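Local coordinates for Lin0431 protein (Listeria innocua, PDB 3LD7) that is of unknown function but carries a small, mostly beta domain of the NusG domain II family, the part modelled here, at residues Ala10-Asn15 and Glu50-Lys55; Phe33-Lys38 and Asn43-Asp48. All coordinates share one frame; numbering follows the deposited sequence.

Overall arrangement
Contacts 1 and 2 share the three-stranded sheet 30-36, 42-48, 51-57: contact 2 joins its first two strands edge to edge, whereas contact 1 packs the third strand against strand 8-14 of the four-stranded sheet. Their centres lie about 8 Å apart, and contact 1 sits about 1 Å from the centre of the chain. The middle strand links them directly: Lys55 N lies 2.8 Å from Leu44 O, a probable hydrogen bond, and Arg53 NH2 forms a salt bridge with Glu46 OE1 at 2.8 Å. A second meeting point is apolar, with Ile12 CG2 at 3.7 Å from Ile35 CD1, so Ile12 of contact 1 also touches the hairpin residue Ile35 of contact 2.

Contact 1 (Ala10-Asn15 and Glu50-Lys55); sequences AIISQN and ERIRIK
Ile52 meets Ile12 and Ala10 with a fully extended side chain: CG1 is anti to the backbone N (chi1 -173°) and CD1 runs straight on from it (chi2 171°), which carries the terminal methyl well out from its own strand, toward strand 8-14. Ile12 answers with CG1 turned to the side of its backbone N, and a chi2 of 100°, well away from a staggered value, swings CD1 round to the incoming methyl. The two isoleucines therefore meet tip to tip, Ile12 CD1 lying 3.8 Å from Ile52 CD1. The same Ile52 methyl also rests against the preceding carbon of Ile12: Ile12 CG1 lies 3.9 Å from Ile52 CD1.

Ala10, two residues earlier on the same strand, points the same way as Ile12 and adds a third carbon to the patch: its CB stands 4.1 Å from Ile52 CD1. One methyl of Ile52 thus touches both residues. The backbones stay well separated, the closest CA atoms, those of Ala10 and Ile52, being 7.9 Å apart, and no hydrogen bond crosses between the segments. The direct contact between the two segments is apolar, small in area at 97 Å² but made by buried residues.

This is the facing of two beta sheets across a hydrophobic core, with Ala10 and Ile12 projecting from one layer and Ile52 from the other. Ile12 leans as well on Ile22 of strand 17-23 and Ile35 of strand 30-36, while Ile52 also touches Val47 of strand 42-48. Strand 8-14 lies between 17-23 and 84-90 in its four-stranded sheet, and strand 51-57 forms an outer strand of the three-stranded sheet packed against it.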
loop_
_atom_site.group_PDB
_atom_site.type_symbol
_atom_site.label_atom_id
_atom_site.label_comp_id
_atom_site.label_asym_id
_atom_site.label_seq_id
_atom_site.Cartn_x
_atom_site.Cartn_y
_atom_site.Cartn_z
ATOM N N ALA A 10 0.665 -5.290 6.575
ATOM C CA ALA A 10 0.775 -4.028 5.877
ATOM C C ALA A 10 -0.265 -3.063 6.428
ATOM O O ALA A 10 -1.462 -3.369 6.457
ATOM C CB ALA A 10 0.563 -4.231 4.395
ATOM N N ILE A 11 0.195 -1.891 6.859
ATOM C CA ILE A 11 -0.682 -0.857 7.384
ATOM C C ILE A 11 -0.800 0.214 6.312
ATOM O O ILE A 11 0.194 0.827 5.907
ATOM C CB ILE A 11 -0.134 -0.248 8.707
ATOM C CG1 ILE A 11 0.307 -1.349 9.678
ATOM C CG2 ILE A 11 -1.160 0.731 9.327
ATOM C CD1 ILE A 11 -0.794 -2.148 10.199
ATOM N N ILE A 12 -2.009 0.422 5.823
ATOM C CA ILE A 12 -2.245 1.384 4.747
ATOM C C ILE A 12 -3.073 2.546 5.271
ATOM O O ILE A 12 -4.185 2.343 5.778
ATOM C CB ILE A 12 -2.988 0.699 3.578
ATOM C CG1 ILE A 12 -2.180 -0.517 3.073
ATOM C CG2 ILE A 12 -3.255 1.695 2.449
ATOM C CD1 ILE A 12 -2.664 -1.886 3.599
ATOM N N SER A 13 -2.532 3.759 5.144
ATOM C CA SER A 13 -3.124 4.972 5.716
ATOM C C SER A 13 -3.330 6.041 4.668
ATOM O O SER A 13 -2.618 6.083 3.666
ATOM C CB SER A 13 -2.200 5.568 6.771
ATOM O OG SER A 13 -2.053 4.694 7.878
ATOM N N GLN A 14 -4.269 6.931 4.942
ATOM C CA GLN A 14 -4.459 8.122 4.126
ATOM C C GLN A 14 -4.585 9.296 5.106
ATOM O O GLN A 14 -5.445 9.289 6.000
ATOM C CB GLN A 14 -5.734 7.975 3.304
ATOM C CG GLN A 14 -6.119 9.188 2.486
ATOM C CD GLN A 14 -7.573 9.089 1.989
ATOM O OE1 GLN A 14 -8.483 8.659 2.727
ATOM N NE2 GLN A 14 -7.798 9.508 0.757
ATOM N N ASN A 15 -3.697 10.282 4.954
ATOM C CA ASN A 15 -3.560 11.385 5.907
ATOM C C ASN A 15 -3.390 10.919 7.357
ATOM O O ASN A 15 -3.928 11.524 8.303
ATOM C CB ASN A 15 -4.683 12.399 5.767
ATOM C CG ASN A 15 -4.328 13.746 6.411
ATOM O OD1 ASN A 15 -3.146 14.113 6.515
ATOM N ND2 ASN A 15 -5.344 14.476 6.856
ATOM N N GLU A 50 1.810 -12.454 -0.954
ATOM C CA GLU A 50 2.313 -11.799 0.259
ATOM C C GLU A 50 2.939 -10.445 -0.015
ATOM O O GLU A 50 3.713 -9.950 0.797
ATOM C CB GLU A 50 3.292 -12.718 0.997
ATOM C CG GLU A 50 2.672 -14.086 1.208
ATOM C CD GLU A 50 3.386 -14.963 2.223
ATOM O OE1 GLU A 50 4.540 -14.645 2.622
ATOM O OE2 GLU A 50 2.778 -15.999 2.604
ATOM N N ARG A 51 2.638 -9.865 -1.176
ATOM C CA ARG A 51 3.238 -8.578 -1.571
ATOM C C ARG A 51 2.169 -7.519 -1.784
ATOM O O ARG A 51 0.999 -7.829 -2.114
ATOM C CB ARG A 51 4.008 -8.721 -2.901
ATOM C CG ARG A 51 5.032 -9.805 -3.001
ATOM C CD ARG A 51 5.645 -9.791 -4.420
ATOM N NE ARG A 51 4.640 -10.102 -5.447
ATOM C CZ ARG A 51 4.828 -9.958 -6.758
ATOM N NH1 ARG A 51 5.983 -9.502 -7.217
ATOM N NH2 ARG A 51 3.853 -10.270 -7.610
ATOM N N ILE A 52 2.556 -6.262 -1.627
ATOM C CA ILE A 52 1.632 -5.161 -1.847
ATOM C C ILE A 52 2.299 -4.076 -2.688
ATOM O O ILE A 52 3.517 -3.879 -2.605
ATOM C CB ILE A 52 1.132 -4.590 -0.497
ATOM C CG1 ILE A 52 0.031 -3.544 -0.709
ATOM C CG2 ILE A 52 2.299 -4.081 0.360
ATOM C CD1 ILE A 52 -0.639 -3.112 0.600
ATOM N N ARG A 53 1.511 -3.386 -3.506
ATOM C CA ARG A 53 2.016 -2.227 -4.241
ATOM C C ARG A 53 0.903 -1.248 -4.506
ATOM O O ARG A 53 -0.284 -1.585 -4.382
ATOM C CB ARG A 53 2.605 -2.628 -5.601
ATOM C CG ARG A 53 1.572 -3.098 -6.629
ATOM C CD ARG A 53 2.197 -3.360 -7.991
ATOM N NE ARG A 53 1.250 -3.991 -8.896
ATOM C CZ ARG A 53 1.566 -4.452 -10.100
ATOM N NH1 ARG A 53 2.805 -4.299 -10.580
ATOM N NH2 ARG A 53 0.643 -5.065 -10.823
ATOM N N ILE A 54 1.290 -0.036 -4.898
ATOM C CA ILE A 54 0.357 0.836 -5.595
ATOM C C ILE A 54 0.430 0.440 -7.060
ATOM O O ILE A 54 1.463 0.618 -7.718
ATOM C CB ILE A 54 0.665 2.315 -5.451
ATOM C CG1 ILE A 54 0.746 2.740 -3.975
ATOM C CG2 ILE A 54 -0.392 3.136 -6.222
ATOM C CD1 ILE A 54 1.337 4.163 -3.810
ATOM N N LYS A 55 -0.652 -0.148 -7.569
ATOM C CA LYS A 55 -0.660 -0.605 -8.949
ATOM C C LYS A 55 -0.683 0.570 -9.915
ATOM O O LYS A 55 0.032 0.576 -10.939
ATOM C CB LYS A 55 -1.869 -1.518 -9.205
ATOM C CG LYS A 55 -1.951 -2.009 -10.648
ATOM C CD LYS A 55 -3.059 -3.025 -10.838
ATOM C CE LYS A 55 -3.061 -3.547 -12.285
ATOM N NZ LYS A 55 -4.059 -4.615 -12.504
#

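Contact 2 (Phe33-Lys38 and Asn43-Asp48); sequences FTIKGK and NLMEVD
Phe33 and Met45, the latter modelled as selenomethionine, exchange two backbone hydrogen bonds: Phe33 N to Met45 O at 3.0 Å and Met45 N to Phe33 O at 2.8 Å. Ile35 and Asn43 repeat the arrangement, Ile35 N donating to Asn43 O at 2.9 Å and Asn43 N to Ile35 O at 3.0 Å. Between these hydrogen-bonded pairs sits the non-hydrogen-bonded pair Thr34-Leu44, where Thr34 CA makes a CA-H...O contact of 3.4 Å to Asn43 O. The two strands are the arms of an antiparallel beta hairpin, the axes of these short segments running at 149° to each other and 4.7 Å apart at closest approach.

Apolar contacts gather on the side carrying Phe33, Ile35 and Met45. With chi1 at 63°, the Phe33 ring lies over the Met45 side chain, and Met45 CB sits over one face, shifted toward the rim, in a CH-pi contact 3.7 Å from the ring centroid. Met45 CG then reaches Ile35 CD1 at 3.9 Å, and the bent side chain of Met45 also touches Ile54 and Val86. On the other side of the hairpin, Leu44 CD1 lies against the hydroxyl oxygen of Thr34. Arg20 makes a cation-pi contact with Phe33.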
loop_
_atom_site.group_PDB
_atom_site.type_symbol
_atom_site.label_atom_id
_atom_site.label_comp_id
_atom_site.label_asym_id
_atom_site.label_seq_id
_atom_site.Cartn_x
_atom_site.Cartn_y
_atom_site.Cartn_z
ATOM N N PHE A 33 -7.980 -2.603 -4.102
ATOM C CA PHE A 33 -8.923 -1.631 -3.550
ATOM C C PHE A 33 -8.428 -0.237 -3.874
ATOM O O PHE A 33 -7.221 -0.032 -4.022
ATOM C CB PHE A 33 -9.189 -1.849 -2.036
ATOM C CG PHE A 33 -7.979 -1.672 -1.148
ATOM C CD1 PHE A 33 -7.082 -2.705 -0.943
ATOM C CD2 PHE A 33 -7.739 -0.445 -0.523
ATOM C CE1 PHE A 33 -5.960 -2.531 -0.099
ATOM C CE2 PHE A 33 -6.635 -0.272 0.300
ATOM C CZ PHE A 33 -5.736 -1.319 0.505
ATOM N N THR A 34 -9.354 0.705 -4.025
ATOM C CA THR A 34 -8.985 2.077 -4.357
ATOM C C THR A 34 -9.157 3.008 -3.174
ATOM O O THR A 34 -10.200 3.015 -2.514
ATOM C CB THR A 34 -9.815 2.596 -5.535
ATOM O OG1 THR A 34 -9.599 1.748 -6.669
ATOM C CG2 THR A 34 -9.425 4.008 -5.894
ATOM N N ILE A 35 -8.113 3.784 -2.900
ATOM C CA ILE A 35 -8.193 4.863 -1.927
ATOM C C ILE A 35 -8.518 6.126 -2.681
ATOM O O ILE A 35 -7.774 6.546 -3.579
ATOM C CB ILE A 35 -6.850 5.046 -1.195
ATOM C CG1 ILE A 35 -6.477 3.753 -0.501
ATOM C CG2 ILE A 35 -6.937 6.214 -0.215
ATOM C CD1 ILE A 35 -5.107 3.807 0.108
ATOM N N LYS A 36 -9.661 6.709 -2.361
ATOM C CA LYS A 36 -10.087 7.903 -3.068
ATOM C C LYS A 36 -9.825 9.137 -2.250
ATOM O O LYS A 36 -10.187 9.241 -1.067
ATOM C CB LYS A 36 -11.558 7.812 -3.451
ATOM C CG LYS A 36 -11.769 6.784 -4.548
ATOM C CD LYS A 36 -13.234 6.572 -4.877
ATOM C CE LYS A 36 -13.370 5.737 -6.144
ATOM N NZ LYS A 36 -12.583 6.346 -7.267
ATOM N N GLY A 37 -9.199 10.092 -2.896
ATOM C CA GLY A 37 -8.901 11.293 -2.198
ATOM C C GLY A 37 -9.853 12.374 -2.544
ATOM O O GLY A 37 -10.955 12.176 -3.111
ATOM N N LYS A 38 -9.399 13.556 -2.168
ATOM C CA LYS A 38 -10.012 14.765 -2.589
ATOM C C LYS A 38 -9.925 14.852 -4.103
ATOM O O LYS A 38 -9.000 14.339 -4.777
ATOM C CB LYS A 38 -9.291 15.964 -1.963
ATOM C CG LYS A 38 -9.283 15.970 -0.426
ATOM C CD LYS A 38 -10.691 15.811 0.159
ATOM C CE LYS A 38 -10.769 16.328 1.598
ATOM N NZ LYS A 38 -11.877 15.670 2.357
ATOM N N ASN A 43 -5.586 6.129 -5.595
ATOM C CA ASN A 43 -4.506 5.142 -5.628
ATOM C C ASN A 43 -5.138 3.782 -5.645
ATOM O O ASN A 43 -5.912 3.433 -4.732
ATOM C CB ASN A 43 -3.562 5.233 -4.402
ATOM C CG ASN A 43 -2.804 6.561 -4.338
ATOM O OD1 ASN A 43 -1.620 6.683 -4.742
ATOM N ND2 ASN A 43 -3.453 7.533 -3.824
ATOM N N LEU A 44 -4.803 3.012 -6.672
ATOM C CA LEU A 44 -5.274 1.637 -6.789
ATOM C C LEU A 44 -4.253 0.734 -6.128
ATOM O O LEU A 44 -3.125 0.593 -6.613
ATOM C CB LEU A 44 -5.450 1.272 -8.250
ATOM C CG LEU A 44 -5.989 -0.124 -8.551
ATOM C CD1 LEU A 44 -7.305 -0.401 -7.829
ATOM C CD2 LEU A 44 -6.147 -0.252 -10.040
HETATM N N MSE A 45 -4.632 0.182 -4.976
HETATM C CA MSE A 45 -3.769 -0.692 -4.199
HETATM C C MSE A 45 -3.975 -2.125 -4.632
HETATM O O MSE A 45 -5.094 -2.523 -4.962
HETATM C CB MSE A 45 -4.146 -0.580 -2.711
HETATM C CG MSE A 45 -4.195 0.865 -2.206
HETATM SE SE MSE A 45 -2.576 1.893 -2.505
HETATM C CE MSE A 45 -1.285 0.631 -1.697
ATOM N N GLU A 46 -2.903 -2.907 -4.587
ATOM C CA GLU A 46 -2.969 -4.297 -5.002
ATOM C C GLU A 46 -2.189 -5.142 -4.028
ATOM O O GLU A 46 -1.020 -4.870 -3.750
ATOM C CB GLU A 46 -2.402 -4.472 -6.425
ATOM C CG GLU A 46 -2.508 -5.901 -6.935
ATOM C CD GLU A 46 -1.915 -6.075 -8.330
ATOM O OE1 GLU A 46 -1.332 -5.103 -8.861
ATOM O OE2 GLU A 46 -2.043 -7.176 -8.902
ATOM N N VAL A 47 -2.838 -6.187 -3.524
ATOM C CA VAL A 47 -2.165 -7.200 -2.744
ATOM C C VAL A 47 -2.207 -8.470 -3.565
ATOM O O VAL A 47 -3.269 -8.907 -3.987
ATOM C CB VAL A 47 -2.861 -7.410 -1.386
ATOM C CG1 VAL A 47 -2.187 -8.521 -0.611
ATOM C CG2 VAL A 47 -2.816 -6.096 -0.595
ATOM N N ASP A 48 -1.043 -9.033 -3.846
ATOM C CA ASP A 48 -0.968 -10.263 -4.608
ATOM C C ASP A 48 -0.090 -11.219 -3.834
ATOM O O ASP A 48 1.098 -10.957 -3.641
ATOM C CB ASP A 48 -0.383 -9.991 -5.999
ATOM C CG ASP A 48 -0.461 -11.204 -6.899
ATOM O OD1 ASP A 48 -1.549 -11.482 -7.444
ATOM O OD2 ASP A 48 0.572 -11.874 -7.061
#